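Local coordinates for protein phosphoribosylformylglycinamidine synthase 2 (Thermus thermophilus, PDB 3VIU) that belongs to the AIR synthase-related (PurM-like) family, pairs two copies of the N- and C-terminal family domains, and holds adenosine-5'-diphosphate and a magnesium ion, at residues V29-F34 with V352-P356; R452-L456 with G575-Y581; E604-L609 with L676-L682. All coordinates share one frame; numbering follows the deposited sequence.

How the interactions relate
All three contacts are mainly buried, yet they join different parts of the fold. Interaction 1 sets a linker-domain helix against the outermost strand of the first seven-stranded sheet, and interaction 3 pairs two helices lying on the matching sheet in the second half of the chain; their centres are about 59 Å apart, on opposite sides of the chain's centre. Interaction 2 joins a helix of the second N-terminal family region to a capped helix start in the C-terminal one. The chemistry follows the place: a carboxylate meets a strand amide in interaction 1, a guanidinium stacks on a ring in interaction 2, and leucine packing runs beside an ion pair in interaction 3.

Interaction 1: V29-F34 with V352-P356; sequences VELLLF and VAEVP
Glu30 and Val355 lie alongside each other, their side chains running opposite ways, where helix 28-37, in the linker-domain family region, packs against strand 350-356, the outermost strand of a seven-stranded mixed sheet in the AIR synthase-related fold. The contact illustrates how an amide on the outer edge of a sheet can be satisfied by a side chain from a helix. The backbone of 352-356 pairs with strand 342-347 on its inner side, where Val352 and Ala353 both face Val345 in a classic beta bulge. The amide of Glu354 is taken by the helix: its N donates to Glu30 OE1 at 3.0 Å, nearly straight at 168°, and Glu30 OE1 receives it through its anti lone pair, on the side away from OE2. With CG placed anti to the carbonyl carbon (chi1 -69°) and the chain extended beyond it, Glu30 reaches from the helix to the strand. Arg24 forms a salt bridge with the same OE1 and also bonds to Glu354 O, which should steady the carboxylate and favour its charged form.

The aliphatic part of Glu30 is packed as well. Its CG lies 3.7 Å from Ala353 CB, a methyl that also meets Val29 CG1 and Leu33 CD1 at looser apolar distances. Val355 turns towards the helix, and its CG1 branch does the touching there. That methyl also approaches the Phe34 ring obliquely, 4.2 Å from CE1, while Leu22 of helix 12-22 packs against the Val355 side chain. The tightest carbon contact joins Val355 CG1 to Glu30 CG, at 3.5 Å.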
loop_
_atom_site.group_PDB
_atom_site.type_symbol
_atom_site.label_atom_id
_atom_site.label_comp_id
_atom_site.label_asym_id
_atom_site.label_seq_id
_atom_site.Cartn_x
_atom_site.Cartn_y
_atom_site.Cartn_z
ATOM N N VAL A 29 2.890 33.879 -11.818
ATOM C CA VAL A 29 3.638 32.640 -11.625
ATOM C C VAL A 29 3.605 32.170 -10.171
ATOM O O VAL A 29 3.233 31.029 -9.887
ATOM C CB VAL A 29 5.111 32.806 -12.065
ATOM C CG1 VAL A 29 5.910 31.570 -11.693
ATOM C CG2 VAL A 29 5.178 33.042 -13.565
ATOM N N GLU A 30 3.999 33.052 -9.257
ATOM C CA GLU A 30 4.008 32.726 -7.837
ATOM C C GLU A 30 2.632 32.250 -7.365
ATOM O O GLU A 30 2.527 31.333 -6.541
ATOM C CB GLU A 30 4.465 33.947 -7.031
ATOM C CG GLU A 30 5.935 34.289 -7.253
ATOM C CD GLU A 30 6.361 35.590 -6.600
ATOM O OE1 GLU A 30 7.582 35.776 -6.403
ATOM O OE2 GLU A 30 5.482 36.428 -6.295
ATOM N N LEU A 31 1.578 32.864 -7.896
ATOM C CA LEU A 31 0.229 32.479 -7.517
ATOM C C LEU A 31 0.003 31.027 -7.929
ATOM O O LEU A 31 -0.486 30.213 -7.142
ATOM C CB LEU A 31 -0.803 33.375 -8.204
ATOM C CG LEU A 31 -1.934 33.932 -7.328
ATOM C CD1 LEU A 31 -2.988 34.546 -8.227
ATOM C CD2 LEU A 31 -2.560 32.838 -6.480
ATOM N N LEU A 32 0.365 30.708 -9.169
ATOM C CA LEU A 32 0.205 29.357 -9.686
ATOM C C LEU A 32 0.990 28.345 -8.850
ATOM O O LEU A 32 0.554 27.207 -8.680
ATOM C CB LEU A 32 0.634 29.310 -11.161
ATOM C CG LEU A 32 -0.480 29.418 -12.221
ATOM C CD1 LEU A 32 -1.609 30.293 -11.728
ATOM C CD2 LEU A 32 0.093 29.975 -13.516
ATOM N N LEU A 33 2.135 28.760 -8.315
ATOM C CA LEU A 33 2.941 27.870 -7.487
ATOM C C LEU A 33 2.183 27.506 -6.202
ATOM O O LEU A 33 2.139 26.337 -5.798
ATOM C CB LEU A 33 4.281 28.531 -7.133
ATOM C CG LEU A 33 5.260 28.867 -8.274
ATOM C CD1 LEU A 33 6.534 29.464 -7.691
ATOM C CD2 LEU A 33 5.591 27.620 -9.081
ATOM N N PHE A 34 1.587 28.508 -5.560
ATOM C CA PHE A 34 0.840 28.263 -4.335
ATOM C C PHE A 34 -0.394 27.403 -4.573
ATOM O O PHE A 34 -0.673 26.486 -3.803
ATOM C CB PHE A 34 0.426 29.579 -3.679
ATOM C CG PHE A 34 1.507 30.202 -2.848
ATOM C CD1 PHE A 34 2.308 31.215 -3.364
ATOM C CD2 PHE A 34 1.744 29.756 -1.552
ATOM C CE1 PHE A 34 3.332 31.776 -2.595
ATOM C CE2 PHE A 34 2.760 30.306 -0.783
ATOM C CZ PHE A 34 3.555 31.317 -1.304
ATOM N N VAL A 352 11.697 35.530 -12.167
ATOM C CA VAL A 352 10.263 35.380 -12.390
ATOM C C VAL A 352 9.489 34.910 -11.159
ATOM O O VAL A 352 8.262 34.796 -11.189
ATOM C CB VAL A 352 9.991 34.392 -13.539
ATOM C CG1 VAL A 352 10.515 34.957 -14.847
ATOM C CG2 VAL A 352 10.649 33.057 -13.238
ATOM N N ALA A 353 10.211 34.630 -10.081
ATOM C CA ALA A 353 9.584 34.187 -8.847
ATOM C C ALA A 353 10.613 34.047 -7.740
ATOM O O ALA A 353 11.744 33.607 -7.967
ATOM C CB ALA A 353 8.867 32.861 -9.062
ATOM N N GLU A 354 10.208 34.420 -6.535
ATOM C CA GLU A 354 11.081 34.343 -5.381
ATOM C C GLU A 354 10.211 34.339 -4.142
ATOM O O GLU A 354 9.927 35.385 -3.556
ATOM C CB GLU A 354 12.036 35.538 -5.359
ATOM C CG GLU A 354 12.843 35.658 -4.081
ATOM C CD GLU A 354 13.985 36.638 -4.205
ATOM O OE1 GLU A 354 15.020 36.273 -4.808
ATOM O OE2 GLU A 354 13.839 37.775 -3.705
ATOM N N VAL A 355 9.778 33.152 -3.746
ATOM C CA VAL A 355 8.926 33.036 -2.583
ATOM C C VAL A 355 9.673 32.298 -1.490
ATOM O O VAL A 355 10.504 31.433 -1.771
ATOM C CB VAL A 355 7.636 32.281 -2.935
ATOM C CG1 VAL A 355 7.072 32.821 -4.243
ATOM C CG2 VAL A 355 7.907 30.804 -3.051
ATOM N N PRO A 356 9.416 32.655 -0.225
ATOM C CA PRO A 356 10.106 31.976 0.875
ATOM C C PRO A 356 9.768 30.482 0.868
ATOM O O PRO A 356 8.626 30.101 0.612
ATOM C CB PRO A 356 9.570 32.697 2.112
ATOM C CG PRO A 356 9.317 34.081 1.600
ATOM C CD PRO A 356 8.666 33.825 0.263
#

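Interaction 2: R452-L456 with G575-Y581; sequences RYSRL and GASEVLY
The turn leading into helix 578-584 brings Ala576, Glu578 and Tyr581 against Arg452, Tyr453 and Leu456 of helix 451-456. Arg452 buries more of its surface here than any other residue. Its chain runs extended from CG to NE, and CB passes 3.5 Å from Ala576 O before the last torsion (chi4 -60°) turns the guanidinium flat onto Tyr581. The two planes are 26° apart, and CZ stands 4.1 Å from the centroid of the Tyr581 ring, a cation-pi stack with NH2 over the ring centre. At the guanidinium edge, water 1 accepts from NH2 at 3.2 Å and donates to Glu578 OE1 at 2.6 Å, while the direct ion pair between Arg452 NE and Glu578 OE2 is long. Stronger partners finish both groups: Glu587 for Arg452 NH1, Tyr162 for Glu578 OE2.

What presents these side chains is a helix N-cap. Ser577 OG accepts from Leu580 N at 3.1 Å and is also hydrogen-bonded to Leu574 O, and Glu656 OE2 takes the amide of Glu578. In this way the second C-terminal AIR synthase-related region offers a capped helix start to a helix of the second N-terminal one. Just before the cap, Ala576 CB lies 3.4 Å from Leu456 CD1. Tyr453 meets Ala576 O with its ring edge, CE2 being 3.5 Å away, and its hydroxyl hydrogen-bonds to Glu656 OE1.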
loop_
_atom_site.group_PDB
_atom_site.type_symbol
_atom_site.label_atom_id
_atom_site.label_comp_id
_atom_site.label_asym_id
_atom_site.label_seq_id
_atom_site.Cartn_x
_atom_site.Cartn_y
_atom_site.Cartn_z
ATOM N N ARG A 452 -16.121 -3.535 3.550
ATOM C CA ARG A 452 -17.397 -3.762 4.230
ATOM C C ARG A 452 -17.283 -3.362 5.697
ATOM O O ARG A 452 -18.118 -2.623 6.211
ATOM C CB ARG A 452 -17.815 -5.228 4.092
ATOM C CG ARG A 452 -17.968 -5.669 2.641
ATOM C CD ARG A 452 -18.560 -7.062 2.520
ATOM N NE ARG A 452 -18.781 -7.452 1.125
ATOM C CZ ARG A 452 -19.579 -6.807 0.277
ATOM N NH1 ARG A 452 -20.239 -5.728 0.669
ATOM N NH2 ARG A 452 -19.736 -7.252 -0.960
ATOM N N TYR A 453 -16.237 -3.835 6.365
ATOM C CA TYR A 453 -15.995 -3.491 7.766
ATOM C C TYR A 453 -15.817 -1.972 7.876
ATOM O O TYR A 453 -16.405 -1.312 8.738
ATOM C CB TYR A 453 -14.699 -4.133 8.272
ATOM C CG TYR A 453 -14.647 -5.644 8.287
ATOM C CD1 TYR A 453 -13.501 -6.304 8.738
ATOM C CD2 TYR A 453 -15.744 -6.415 7.907
ATOM C CE1 TYR A 453 -13.445 -7.689 8.816
ATOM C CE2 TYR A 453 -15.700 -7.797 7.986
ATOM C CZ TYR A 453 -14.549 -8.428 8.440
ATOM O OH TYR A 453 -14.502 -9.797 8.529
ATOM N N SER A 454 -14.988 -1.436 6.985
ATOM C CA SER A 454 -14.657 -0.020 6.971
ATOM C C SER A 454 -15.840 0.928 6.726
ATOM O O SER A 454 -15.945 1.973 7.368
ATOM C CB SER A 454 -13.534 0.213 5.950
ATOM O OG SER A 454 -12.381 -0.585 6.248
ATOM N N ARG A 455 -16.737 0.565 5.815
ATOM C CA ARG A 455 -17.898 1.397 5.534
ATOM C C ARG A 455 -18.817 1.463 6.756
ATOM O O ARG A 455 -19.295 2.532 7.122
ATOM C CB ARG A 455 -18.650 0.841 4.310
ATOM C CG ARG A 455 -20.144 1.194 4.204
ATOM C CD ARG A 455 -20.426 2.687 4.205
ATOM N NE ARG A 455 -19.936 3.379 3.015
ATOM C CZ ARG A 455 -20.349 3.130 1.775
ATOM N NH1 ARG A 455 -19.850 3.819 0.758
ATOM N NH2 ARG A 455 -21.250 2.184 1.547
ATOM N N LEU A 456 -19.035 0.324 7.401
ATOM C CA LEU A 456 -19.904 0.243 8.571
ATOM C C LEU A 456 -19.284 0.695 9.898
ATOM O O LEU A 456 -19.996 1.080 10.829
ATOM C CB LEU A 456 -20.419 -1.189 8.715
ATOM C CG LEU A 456 -21.313 -1.634 7.558
ATOM C CD1 LEU A 456 -21.474 -3.143 7.580
ATOM C CD2 LEU A 456 -22.663 -0.934 7.662
ATOM N N GLY A 575 -21.999 -10.090 10.724
ATOM C CA GLY A 575 -22.053 -8.681 10.384
ATOM C C GLY A 575 -21.012 -8.233 9.375
ATOM O O GLY A 575 -19.824 -8.468 9.560
ATOM N N ALA A 576 -21.461 -7.589 8.302
ATOM C CA ALA A 576 -20.566 -7.088 7.262
ATOM C C ALA A 576 -19.742 -8.211 6.639
ATOM O O ALA A 576 -18.681 -7.967 6.079
ATOM C CB ALA A 576 -19.636 -6.027 7.851
ATOM N N SER A 577 -20.232 -9.442 6.717
ATOM C CA SER A 577 -19.475 -10.561 6.179
ATOM C C SER A 577 -19.772 -10.852 4.726
ATOM O O SER A 577 -20.707 -10.296 4.133
ATOM C CB SER A 577 -19.754 -11.822 6.980
ATOM O OG SER A 577 -21.068 -12.292 6.720
ATOM N N GLU A 578 -18.958 -11.745 4.164
ATOM C CA GLU A 578 -19.111 -12.181 2.787
ATOM C C GLU A 578 -20.386 -13.013 2.671
ATOM O O GLU A 578 -21.213 -12.781 1.801
ATOM C CB GLU A 578 -17.922 -13.047 2.358
ATOM C CG GLU A 578 -16.672 -12.294 1.974
ATOM C CD GLU A 578 -16.910 -11.322 0.828
ATOM O OE1 GLU A 578 -17.771 -11.611 -0.042
ATOM O OE2 GLU A 578 -16.224 -10.275 0.799
ATOM N N VAL A 579 -20.543 -13.986 3.560
ATOM C CA VAL A 579 -21.705 -14.850 3.506
ATOM C C VAL A 579 -22.999 -14.065 3.652
ATOM O O VAL A 579 -24.016 -14.441 3.076
ATOM C CB VAL A 579 -21.647 -15.964 4.591
ATOM C CG1 VAL A 579 -22.028 -15.393 5.958
ATOM C CG2 VAL A 579 -22.570 -17.117 4.195
ATOM N N LEU A 580 -22.969 -12.980 4.421
ATOM C CA LEU A 580 -24.173 -12.169 4.596
ATOM C C LEU A 580 -24.536 -11.539 3.257
ATOM O O LEU A 580 -25.690 -11.585 2.823
ATOM C CB LEU A 580 -23.955 -11.060 5.633
ATOM C CG LEU A 580 -25.092 -10.026 5.726
ATOM C CD1 LEU A 580 -26.397 -10.706 6.135
ATOM C CD2 LEU A 580 -24.732 -8.952 6.728
ATOM N N TYR A 581 -23.535 -10.955 2.606
ATOM C CA TYR A 581 -23.733 -10.307 1.318
ATOM C C TYR A 581 -24.238 -11.283 0.264
ATOM O O TYR A 581 -25.083 -10.934 -0.552
ATOM C CB TYR A 581 -22.431 -9.684 0.822
ATOM C CG TYR A 581 -22.556 -9.084 -0.554
ATOM C CD1 TYR A 581 -23.236 -7.882 -0.752
ATOM C CD2 TYR A 581 -22.001 -9.719 -1.662
ATOM C CE1 TYR A 581 -23.357 -7.327 -2.019
ATOM C CE2 TYR A 581 -22.117 -9.171 -2.935
ATOM C CZ TYR A 581 -22.797 -7.974 -3.106
ATOM O OH TYR A 581 -22.917 -7.425 -4.362
HETATM O O HOH W 1 -18.530 -10.071 -2.008
#

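Interaction 3: E604-L609 with L676-L682; sequences EAIRDL and LLEERGL
Leu609 and Leu676 meet methyl to methyl between helices 596-611 and 670-679, which lie side by side on the seven-stranded sheet of the second C-terminal AIR synthase-related region. The case shows how two helices on one sheet can be joined by an apolar seam with an ion pair along one flank. The modelled distance from Leu609 CD1 to Leu676 CD1 is 3.3 Å, shorter than an ordinary methyl contact and doubtful in detail. The other branch of Leu609, CD2, reaches Leu677 CD2. A turn earlier in the helix, Ala605 offers a small methyl over which three leucines gather; the nearest is Leu682, whose CD1 lies 3.5 Å from Ala605 CB.

Along the flank, Asp608 and Arg680 form a salt bridge. The carboxylate and guanidinium planes are 78° apart, so the acid does not pair side-on with two oxygens; OD2 alone faces both terminal nitrogens. Arg680 NH1 reaches Asp608 OD2 at 3.0 Å, a bond weakened by its 123° angle, whereas the modelled separation from NH2 is too short to be trusted in detail. Arg680 gets there by a bend at its second side-chain torsion, and the rim of its guanidinium passes the start of the 604-609 backbone.

Further out, the sheet supports the seam: Ile567 of strand 563-567 touches Leu677 and Leu682, and Phe663 touches Leu609. Arg680 and Leu682 are placed by a Schellman motif that ends helix 670-679, with Gly681 in positive phi. Its two bonds back into the last turn run from Leu682 N to Leu677 O at 3.2 Å and from Gly681 N to Glu678 O at 2.9 Å. Arg680 N is a second donor to Leu677 O, at 3.0 Å, arriving on the other face of that carbonyl.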
loop_
_atom_site.group_PDB
_atom_site.type_symbol
_atom_site.label_atom_id
_atom_site.label_comp_id
_atom_site.label_asym_id
_atom_site.label_seq_id
_atom_site.Cartn_x
_atom_site.Cartn_y
_atom_site.Cartn_z
ATOM N N GLU A 604 2.279 -13.845 17.788
ATOM C CA GLU A 604 3.533 -14.283 18.377
ATOM C C GLU A 604 3.522 -15.788 18.550
ATOM O O GLU A 604 4.565 -16.436 18.456
ATOM C CB GLU A 604 3.769 -13.591 19.717
ATOM C CG GLU A 604 4.081 -12.116 19.550
ATOM C CD GLU A 604 4.073 -11.355 20.858
ATOM O OE1 GLU A 604 4.215 -10.109 20.820
ATOM O OE2 GLU A 604 3.926 -12.001 21.916
ATOM N N ALA A 605 2.343 -16.352 18.792
ATOM C CA ALA A 605 2.252 -17.793 18.949
ATOM C C ALA A 605 2.568 -18.471 17.617
ATOM O O ALA A 605 3.311 -19.456 17.574
ATOM C CB ALA A 605 0.866 -18.189 19.419
ATOM N N ILE A 606 2.026 -17.939 16.523
ATOM C CA ILE A 606 2.277 -18.555 15.227
ATOM C C ILE A 606 3.722 -18.377 14.765
ATOM O O ILE A 606 4.294 -19.282 14.155
ATOM C CB ILE A 606 1.283 -18.047 14.134
ATOM C CG1 ILE A 606 1.393 -18.934 12.895
ATOM C CG2 ILE A 606 1.588 -16.605 13.745
ATOM C CD1 ILE A 606 1.332 -20.410 13.193
ATOM N N ARG A 607 4.324 -17.228 15.054
ATOM C CA ARG A 607 5.714 -17.030 14.660
ATOM C C ARG A 607 6.618 -17.986 15.455
ATOM O O ARG A 607 7.531 -18.590 14.889
ATOM C CB ARG A 607 6.161 -15.574 14.874
ATOM C CG ARG A 607 5.443 -14.567 13.972
ATOM C CD ARG A 607 6.182 -13.220 13.889
ATOM N NE ARG A 607 6.368 -12.586 15.195
ATOM C CZ ARG A 607 5.502 -11.755 15.768
ATOM N NH1 ARG A 607 4.367 -11.433 15.154
ATOM N NH2 ARG A 607 5.771 -11.251 16.964
ATOM N N ASP A 608 6.359 -18.131 16.754
ATOM C CA ASP A 608 7.154 -19.032 17.588
ATOM C C ASP A 608 7.074 -20.446 17.051
ATOM O O ASP A 608 8.092 -21.118 16.860
ATOM C CB ASP A 608 6.659 -19.035 19.033
ATOM C CG ASP A 608 7.068 -17.797 19.784
ATOM O OD1 ASP A 608 8.070 -17.161 19.382
ATOM O OD2 ASP A 608 6.399 -17.457 20.782
ATOM N N LEU A 609 5.840 -20.879 16.823
ATOM C CA LEU A 609 5.543 -22.198 16.302
ATOM C C LEU A 609 6.363 -22.490 15.044
ATOM O O LEU A 609 6.918 -23.579 14.888
ATOM C CB LEU A 609 4.044 -22.273 15.999
ATOM C CG LEU A 609 3.160 -23.359 16.622
ATOM C CD1 LEU A 609 3.627 -23.741 18.012
ATOM C CD2 LEU A 609 1.733 -22.848 16.650
ATOM N N LEU A 676 2.593 -25.408 23.769
ATOM C CA LEU A 676 2.929 -24.007 23.527
ATOM C C LEU A 676 1.684 -23.111 23.547
ATOM O O LEU A 676 1.653 -22.091 24.240
ATOM C CB LEU A 676 3.669 -23.876 22.189
ATOM C CG LEU A 676 4.096 -22.494 21.672
ATOM C CD1 LEU A 676 5.212 -22.657 20.641
ATOM C CD2 LEU A 676 2.904 -21.766 21.044
ATOM N N LEU A 677 0.655 -23.495 22.799
ATOM C CA LEU A 677 -0.564 -22.701 22.759
ATOM C C LEU A 677 -1.177 -22.565 24.149
ATOM O O LEU A 677 -1.655 -21.492 24.523
ATOM C CB LEU A 677 -1.575 -23.327 21.801
ATOM C CG LEU A 677 -1.117 -23.402 20.347
ATOM C CD1 LEU A 677 -2.161 -24.134 19.532
ATOM C CD2 LEU A 677 -0.877 -22.003 19.809
ATOM N N GLU A 678 -1.160 -23.653 24.913
ATOM C CA GLU A 678 -1.709 -23.637 26.264
ATOM C C GLU A 678 -0.962 -22.676 27.183
ATOM O O GLU A 678 -1.578 -21.949 27.958
ATOM C CB GLU A 678 -1.684 -25.043 26.851
ATOM C CG GLU A 678 -2.993 -25.779 26.698
ATOM C CD GLU A 678 -2.807 -27.270 26.610
ATOM O OE1 GLU A 678 -1.903 -27.797 27.294
ATOM O OE2 GLU A 678 -3.571 -27.916 25.860
ATOM N N GLU A 679 0.364 -22.671 27.098
ATOM C CA GLU A 679 1.170 -21.784 27.931
ATOM C C GLU A 679 0.925 -20.324 27.567
ATOM O O GLU A 679 1.346 -19.421 28.291
ATOM C CB GLU A 679 2.662 -22.109 27.785
ATOM C CG GLU A 679 3.008 -23.548 28.141
ATOM C CD GLU A 679 4.502 -23.821 28.153
ATOM O OE1 GLU A 679 5.181 -23.512 27.147
ATOM O OE2 GLU A 679 4.995 -24.358 29.172
ATOM N N ARG A 680 0.248 -20.102 26.443
ATOM C CA ARG A 680 -0.069 -18.753 25.986
ATOM C C ARG A 680 -1.531 -18.426 26.277
ATOM O O ARG A 680 -2.022 -17.368 25.884
ATOM C CB ARG A 680 0.180 -18.624 24.483
ATOM C CG ARG A 680 1.601 -18.912 24.048
ATOM C CD ARG A 680 2.584 -17.958 24.697
ATOM N NE ARG A 680 3.959 -18.284 24.329
ATOM C CZ ARG A 680 4.465 -18.146 23.106
ATOM N NH1 ARG A 680 3.714 -17.680 22.119
ATOM N NH2 ARG A 680 5.722 -18.486 22.871
ATOM N N GLY A 681 -2.217 -19.342 26.958
ATOM C CA GLY A 681 -3.622 -19.155 27.285
ATOM C C GLY A 681 -4.490 -18.934 26.057
ATOM O O GLY A 681 -5.492 -18.218 26.110
ATOM N N LEU A 682 -4.114 -19.560 24.946
ATOM C CA LEU A 682 -4.850 -19.401 23.698
ATOM C C LEU A 682 -5.832 -20.527 23.395
ATOM O O LEU A 682 -5.485 -21.707 23.465
ATOM C CB LEU A 682 -3.869 -19.266 22.527
ATOM C CG LEU A 682 -2.946 -18.045 22.480
ATOM C CD1 LEU A 682 -2.148 -18.038 21.182
ATOM C CD2 LEU A 682 -3.781 -16.777 22.588
#